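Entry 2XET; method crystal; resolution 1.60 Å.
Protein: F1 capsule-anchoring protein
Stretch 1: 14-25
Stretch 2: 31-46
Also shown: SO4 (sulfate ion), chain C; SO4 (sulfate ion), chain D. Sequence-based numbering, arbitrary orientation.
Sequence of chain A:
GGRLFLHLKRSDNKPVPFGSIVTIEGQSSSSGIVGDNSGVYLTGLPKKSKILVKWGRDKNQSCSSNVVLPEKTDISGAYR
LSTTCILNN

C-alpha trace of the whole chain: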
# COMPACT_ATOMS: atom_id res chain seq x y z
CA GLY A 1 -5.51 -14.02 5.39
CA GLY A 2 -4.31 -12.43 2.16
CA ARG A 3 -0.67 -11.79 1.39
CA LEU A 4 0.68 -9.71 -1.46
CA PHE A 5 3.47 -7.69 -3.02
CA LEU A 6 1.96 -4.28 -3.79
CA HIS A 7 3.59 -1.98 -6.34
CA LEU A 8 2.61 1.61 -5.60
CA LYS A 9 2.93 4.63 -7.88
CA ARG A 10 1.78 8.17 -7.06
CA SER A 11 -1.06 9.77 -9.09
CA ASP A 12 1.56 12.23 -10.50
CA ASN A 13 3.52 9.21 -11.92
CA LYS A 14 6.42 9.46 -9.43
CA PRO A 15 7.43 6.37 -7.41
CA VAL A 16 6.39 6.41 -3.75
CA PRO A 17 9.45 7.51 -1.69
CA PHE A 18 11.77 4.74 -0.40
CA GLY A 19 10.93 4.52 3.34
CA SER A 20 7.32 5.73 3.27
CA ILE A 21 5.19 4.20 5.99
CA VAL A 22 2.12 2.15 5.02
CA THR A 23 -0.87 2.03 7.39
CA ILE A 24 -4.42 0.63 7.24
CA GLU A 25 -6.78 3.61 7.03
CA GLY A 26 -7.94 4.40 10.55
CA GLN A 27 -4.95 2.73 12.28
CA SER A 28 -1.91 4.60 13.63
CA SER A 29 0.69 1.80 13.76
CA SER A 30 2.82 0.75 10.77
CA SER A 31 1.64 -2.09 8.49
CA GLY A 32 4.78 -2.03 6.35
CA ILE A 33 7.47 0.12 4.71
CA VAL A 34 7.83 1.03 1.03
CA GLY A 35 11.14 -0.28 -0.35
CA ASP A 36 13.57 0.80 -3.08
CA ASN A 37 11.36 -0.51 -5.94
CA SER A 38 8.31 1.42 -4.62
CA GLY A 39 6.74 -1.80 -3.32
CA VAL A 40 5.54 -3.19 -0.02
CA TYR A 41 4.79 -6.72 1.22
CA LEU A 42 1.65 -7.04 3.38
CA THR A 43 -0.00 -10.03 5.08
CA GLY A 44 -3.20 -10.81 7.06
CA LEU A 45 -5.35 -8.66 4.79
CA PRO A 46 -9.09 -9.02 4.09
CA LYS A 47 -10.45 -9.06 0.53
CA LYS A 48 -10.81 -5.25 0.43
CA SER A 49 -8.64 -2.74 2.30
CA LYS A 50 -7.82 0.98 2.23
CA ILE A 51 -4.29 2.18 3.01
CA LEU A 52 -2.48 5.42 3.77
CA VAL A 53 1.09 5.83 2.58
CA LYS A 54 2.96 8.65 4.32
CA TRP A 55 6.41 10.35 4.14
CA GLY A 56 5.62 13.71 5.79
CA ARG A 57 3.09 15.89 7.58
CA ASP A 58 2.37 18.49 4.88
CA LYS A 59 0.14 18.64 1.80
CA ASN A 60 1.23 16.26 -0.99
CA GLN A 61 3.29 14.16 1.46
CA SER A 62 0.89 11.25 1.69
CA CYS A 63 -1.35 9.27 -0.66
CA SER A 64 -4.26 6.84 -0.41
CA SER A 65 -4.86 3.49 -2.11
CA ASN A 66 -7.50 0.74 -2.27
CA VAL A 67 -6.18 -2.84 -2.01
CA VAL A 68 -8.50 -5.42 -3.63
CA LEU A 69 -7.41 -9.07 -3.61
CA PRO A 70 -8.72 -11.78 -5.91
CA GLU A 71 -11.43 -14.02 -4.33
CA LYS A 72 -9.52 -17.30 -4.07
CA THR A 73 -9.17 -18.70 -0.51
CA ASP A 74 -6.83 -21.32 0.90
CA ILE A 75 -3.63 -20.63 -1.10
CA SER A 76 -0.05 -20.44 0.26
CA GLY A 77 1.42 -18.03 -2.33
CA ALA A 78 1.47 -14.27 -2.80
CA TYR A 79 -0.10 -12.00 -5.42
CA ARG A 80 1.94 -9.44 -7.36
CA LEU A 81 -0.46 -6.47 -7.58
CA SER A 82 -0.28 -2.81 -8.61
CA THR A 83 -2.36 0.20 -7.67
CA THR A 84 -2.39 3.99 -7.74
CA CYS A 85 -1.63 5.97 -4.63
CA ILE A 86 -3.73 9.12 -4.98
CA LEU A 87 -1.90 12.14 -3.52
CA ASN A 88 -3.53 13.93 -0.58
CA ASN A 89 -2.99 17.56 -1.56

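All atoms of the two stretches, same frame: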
# COMPACT_ATOMS: atom_id res chain seq x y z
N LYS A 14 5.15 9.68 -10.14
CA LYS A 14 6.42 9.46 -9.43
C LYS A 14 6.32 8.17 -8.60
O LYS A 14 5.25 7.84 -8.10
CB LYS A 14 6.79 10.66 -8.51
CG LYS A 14 6.92 12.03 -9.24
CD LYS A 14 7.29 13.17 -8.27
CE LYS A 14 7.46 14.51 -8.98
NZ LYS A 14 6.16 15.18 -9.21
N PRO A 15 7.45 7.48 -8.37
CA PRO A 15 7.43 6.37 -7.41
C PRO A 15 7.12 6.89 -6.01
O PRO A 15 7.40 8.06 -5.68
CB PRO A 15 8.88 5.82 -7.46
CG PRO A 15 9.53 6.48 -8.70
CD PRO A 15 8.80 7.77 -8.90
N VAL A 16 6.58 6.03 -5.16
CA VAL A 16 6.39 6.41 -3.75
C VAL A 16 7.79 6.42 -3.11
O VAL A 16 8.59 5.52 -3.36
CB VAL A 16 5.48 5.43 -3.02
CG1 VAL A 16 5.55 5.62 -1.49
CG2 VAL A 16 4.02 5.59 -3.50
N PRO A 17 8.11 7.44 -2.31
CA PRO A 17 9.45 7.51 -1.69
C PRO A 17 9.87 6.25 -0.90
O PRO A 17 9.08 5.69 -0.13
CB PRO A 17 9.31 8.71 -0.74
CG PRO A 17 8.33 9.60 -1.42
CD PRO A 17 7.30 8.63 -2.02
N PHE A 18 11.11 5.82 -1.15
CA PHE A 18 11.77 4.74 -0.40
C PHE A 18 11.70 5.11 1.10
O PHE A 18 12.20 6.15 1.52
CB PHE A 18 13.22 4.64 -0.89
CG PHE A 18 14.06 3.58 -0.21
CD1 PHE A 18 13.48 2.49 0.44
CD2 PHE A 18 15.46 3.65 -0.27
CE1 PHE A 18 14.24 1.50 1.06
CE2 PHE A 18 16.27 2.66 0.34
CZ PHE A 18 15.67 1.58 1.01
N GLY A 19 11.03 4.27 1.89
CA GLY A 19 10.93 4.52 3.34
C GLY A 19 9.58 5.02 3.83
O GLY A 19 9.36 5.13 5.06
N SER A 20 8.68 5.34 2.89
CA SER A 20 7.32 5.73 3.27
C SER A 20 6.64 4.66 4.12
O SER A 20 6.81 3.45 3.89
CB SER A 20 6.47 6.00 2.03
OG SER A 20 7.06 6.97 1.17
N ILE A 21 5.86 5.12 5.08
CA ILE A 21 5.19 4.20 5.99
C ILE A 21 3.76 3.89 5.51
O ILE A 21 2.99 4.81 5.18
CB ILE A 21 5.18 4.75 7.41
CG1 ILE A 21 6.63 4.98 7.93
CG2 ILE A 21 4.41 3.81 8.33
CD1 ILE A 21 7.48 3.73 7.99
N VAL A 22 3.43 2.60 5.48
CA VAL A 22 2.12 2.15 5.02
C VAL A 22 1.29 1.81 6.24
O VAL A 22 1.77 1.08 7.11
CB VAL A 22 2.23 0.91 4.11
CG1 VAL A 22 0.85 0.44 3.64
CG2 VAL A 22 3.13 1.21 2.92
N THR A 23 0.08 2.37 6.31
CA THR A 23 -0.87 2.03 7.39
C THR A 23 -2.24 1.68 6.83
O THR A 23 -2.58 2.11 5.75
CB THR A 23 -1.08 3.20 8.37
OG1 THR A 23 -1.44 4.37 7.62
CG2 THR A 23 0.19 3.45 9.16
N ILE A 24 -3.00 0.86 7.57
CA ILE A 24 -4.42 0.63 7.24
C ILE A 24 -5.14 1.92 7.64
O ILE A 24 -4.89 2.48 8.71
CB ILE A 24 -4.98 -0.57 8.03
CG1 ILE A 24 -4.24 -1.86 7.65
CG2 ILE A 24 -6.50 -0.74 7.81
CD1 ILE A 24 -4.28 -2.22 6.20
N GLU A 25 -6.00 2.41 6.75
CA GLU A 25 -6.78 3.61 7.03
C GLU A 25 -7.49 3.46 8.38
O GLU A 25 -8.13 2.44 8.68
CB GLU A 25 -7.77 3.88 5.89
CG GLU A 25 -7.15 4.66 4.75
N SER A 31 1.92 -0.77 9.10
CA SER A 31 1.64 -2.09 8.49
C SER A 31 2.81 -2.60 7.67
O SER A 31 2.96 -3.81 7.46
CB SER A 31 0.41 -2.01 7.60
OG SER A 31 -0.77 -1.88 8.36
N GLY A 32 3.60 -1.67 7.14
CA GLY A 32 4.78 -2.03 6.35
C GLY A 32 5.52 -0.79 5.89
O GLY A 32 5.11 0.33 6.21
N ILE A 33 6.62 -1.00 5.17
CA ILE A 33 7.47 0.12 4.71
C ILE A 33 7.76 -0.04 3.22
O ILE A 33 8.08 -1.12 2.75
CB ILE A 33 8.83 0.14 5.45
CG1 ILE A 33 8.67 -0.03 6.97
CG2 ILE A 33 9.59 1.42 5.13
CD1 ILE A 33 9.99 -0.36 7.69
N VAL A 34 7.62 1.06 2.49
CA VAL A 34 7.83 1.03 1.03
C VAL A 34 9.33 0.93 0.77
O VAL A 34 10.12 1.64 1.38
CB VAL A 34 7.22 2.27 0.39
CG1 VAL A 34 7.58 2.36 -1.10
CG2 VAL A 34 5.69 2.27 0.59
N GLY A 35 9.72 -0.02 -0.07
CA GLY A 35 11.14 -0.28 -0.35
C GLY A 35 11.67 0.47 -1.56
O GLY A 35 11.02 1.41 -2.06
N ASP A 36 12.85 0.05 -2.03
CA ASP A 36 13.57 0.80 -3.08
C ASP A 36 13.06 0.57 -4.51
O ASP A 36 13.54 1.23 -5.44
CB ASP A 36 15.11 0.64 -3.00
CG ASP A 36 15.56 -0.79 -3.22
OD1 ASP A 36 14.79 -1.60 -3.78
OD2 ASP A 36 16.70 -1.12 -2.84
N ASN A 37 12.09 -0.33 -4.67
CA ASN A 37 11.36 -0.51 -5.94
C ASN A 37 9.89 -0.03 -5.82
O ASN A 37 9.00 -0.43 -6.59
CB ASN A 37 11.42 -1.98 -6.40
CG ASN A 37 12.82 -2.42 -6.82
OD1 ASN A 37 13.54 -1.69 -7.50
ND2 ASN A 37 13.21 -3.64 -6.43
N SER A 38 9.64 0.85 -4.84
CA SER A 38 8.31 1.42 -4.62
C SER A 38 7.24 0.34 -4.41
O SER A 38 6.09 0.46 -4.87
CB SER A 38 7.90 2.36 -5.76
OG SER A 38 6.79 3.16 -5.37
N GLY A 39 7.66 -0.74 -3.72
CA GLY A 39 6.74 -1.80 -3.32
C GLY A 39 6.71 -2.05 -1.82
O GLY A 39 7.59 -1.63 -1.05
N VAL A 40 5.66 -2.73 -1.39
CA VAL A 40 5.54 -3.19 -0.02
C VAL A 40 4.95 -4.61 0.02
O VAL A 40 4.14 -4.97 -0.84
CB VAL A 40 4.69 -2.20 0.82
CG1 VAL A 40 3.23 -2.14 0.28
CG2 VAL A 40 4.72 -2.57 2.31
N TYR A 41 5.36 -5.39 1.01
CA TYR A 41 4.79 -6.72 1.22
C TYR A 41 3.91 -6.66 2.47
O TYR A 41 4.36 -6.19 3.53
CB TYR A 41 5.91 -7.76 1.38
CG TYR A 41 5.40 -9.18 1.52
CD1 TYR A 41 4.87 -9.87 0.41
CD2 TYR A 41 5.42 -9.85 2.76
CE1 TYR A 41 4.40 -11.18 0.52
CE2 TYR A 41 4.93 -11.17 2.88
CZ TYR A 41 4.42 -11.83 1.75
OH TYR A 41 3.95 -13.12 1.87
N LEU A 42 2.67 -7.13 2.33
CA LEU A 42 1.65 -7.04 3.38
C LEU A 42 0.99 -8.42 3.56
O LEU A 42 0.83 -9.17 2.58
CB LEU A 42 0.58 -6.01 2.99
CG LEU A 42 1.02 -4.56 2.76
CD1 LEU A 42 -0.09 -3.69 2.15
CD2 LEU A 42 1.55 -3.92 4.08
N THR A 43 0.63 -8.75 4.80
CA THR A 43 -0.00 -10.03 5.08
C THR A 43 -1.19 -9.80 6.04
O THR A 43 -1.32 -8.73 6.65
CB THR A 43 1.01 -11.02 5.76
OG1 THR A 43 1.20 -10.63 7.13
CG2 THR A 43 2.36 -11.04 5.03
N GLY A 44 -2.06 -10.82 6.13
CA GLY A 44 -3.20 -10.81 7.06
C GLY A 44 -4.30 -9.87 6.63
O GLY A 44 -5.06 -9.39 7.47
N LEU A 45 -4.39 -9.62 5.32
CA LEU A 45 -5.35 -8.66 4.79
C LEU A 45 -6.67 -9.32 4.41
O LEU A 45 -6.68 -10.45 3.93
CB LEU A 45 -4.77 -7.99 3.54
CG LEU A 45 -3.55 -7.08 3.72
CD1 LEU A 45 -3.13 -6.51 2.37
CD2 LEU A 45 -3.87 -5.96 4.69
N PRO A 46 -7.78 -8.58 4.58
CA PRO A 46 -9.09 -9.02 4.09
C PRO A 46 -9.18 -8.81 2.57
O PRO A 46 -8.24 -8.28 1.96
CB PRO A 46 -10.05 -8.08 4.82
CG PRO A 46 -9.27 -6.80 4.92
CD PRO A 46 -7.87 -7.26 5.23
S SO4 C . 9.67 -5.32 -4.90
O1 SO4 C . 9.18 -6.61 -4.42
O2 SO4 C . 9.23 -5.04 -6.27
O3 SO4 C . 9.23 -4.26 -4.03
O4 SO4 C . 11.13 -5.37 -4.92
S SO4 D . -1.51 -14.61 6.28
O1 SO4 D . -0.18 -14.96 5.77
O2 SO4 D . -2.01 -13.47 5.53
O3 SO4 D . -2.37 -15.77 6.11
O4 SO4 D . -1.37 -14.27 7.70
O HOH W 1 10.86 3.92 -3.77
O HOH W 2 -1.81 -0.11 10.16

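The ring of Phe18 lies against the backbone of the opposing stretch, with Asp36 over one of its faces: Asp36 CB sits 3.9 Å from the centroid of the Phe18 ring and only 4° off the ring normal, a CH-pi contact. The same ring meets Val34 O near its plane, at the edge, where Phe18 CD1 approaches the oxygen to 3.6 Å; the slightly positive ring hydrogens suit a carbonyl oxygen in that position. Phe18 CD1 also comes within 3.4 Å of Gly35 C. With chi1 in the t well, the side chain thus covers the start of the type I turn from Gly35 to Ser38, although Phe18 itself remains exposed.

Phe18 belongs to a type II turn, Pro17 to Ser20, which is closed by Ser20 N to Pro17 O (3.1 Å) and reinforced by Ser20 OG donating to Pro17 O (2.7 Å). Gly19 occupies this turn at phi 105°, where a CB would be jammed against the preceding carbonyl oxygen. The turn leaves Gly19 N free to donate to Val34 O at 2.8 Å, while Val34 N returns a nearly straight bond to Ser20 O (2.9 Å, 175°). Ser20 O also receives a CA-H...O contact from Ile33 CA at 3.5 Å.

Beyond the turn the stretches pair as antiparallel strands. Ile21 and Ile33 form a non-hydrogen-bonded pair, their side chains on the same face and touching at Ile21 CD1 and Ile33 CG1 (4.1 Å). Val22 and Gly32 form the next, hydrogen-bonded pair: Val22 N donates to Gly32 O at 2.9 Å. In return, Val22 O accepts a short bond from Ser31 N (2.7 Å) and a weak one from Gly32 N (3.3 Å), so that one carbonyl serves two successive amides. Gly32 is nearly fully extended, and a CB there would clash with Val40 CG2 at 2.9 Å; the bare glycine leaves space for that valine.

On the face bearing Val22, the side chains pack into a buried apolar cluster. Val22 CG2 touches Val34 CG2 at 3.6 Å and Val40 CG2 at 4.1 Å, while Val22 CG1 reaches Leu42 CD2 at 4.4 Å. Val34 extends the cluster to Val16, with Val34 CG1 and Val34 CG2 each lying 3.9 Å from Val16 CG1. Farther along, the end of Ile24 comes nearer the second stretch than its CA-to-CB bond suggests, and Ile24 CD1 meets Leu45 CD2 at 4.1 Å.

Polar links secure both ends. Val16 N donates to Ser38 OG at 2.9 Å, a backbone amide bound by a side-chain hydroxyl. Nearby, water 1 donates to Val16 O (2.8 Å) and to Gly35 O (3.0 Å), bridging the stretches. At the far end, water 2 accepts from Ile24 N at 3.0 Å and from Ser31 OG at 2.7 Å, linking Ile24 to Ser31 just beyond the Ser31 N to Val22 O bond.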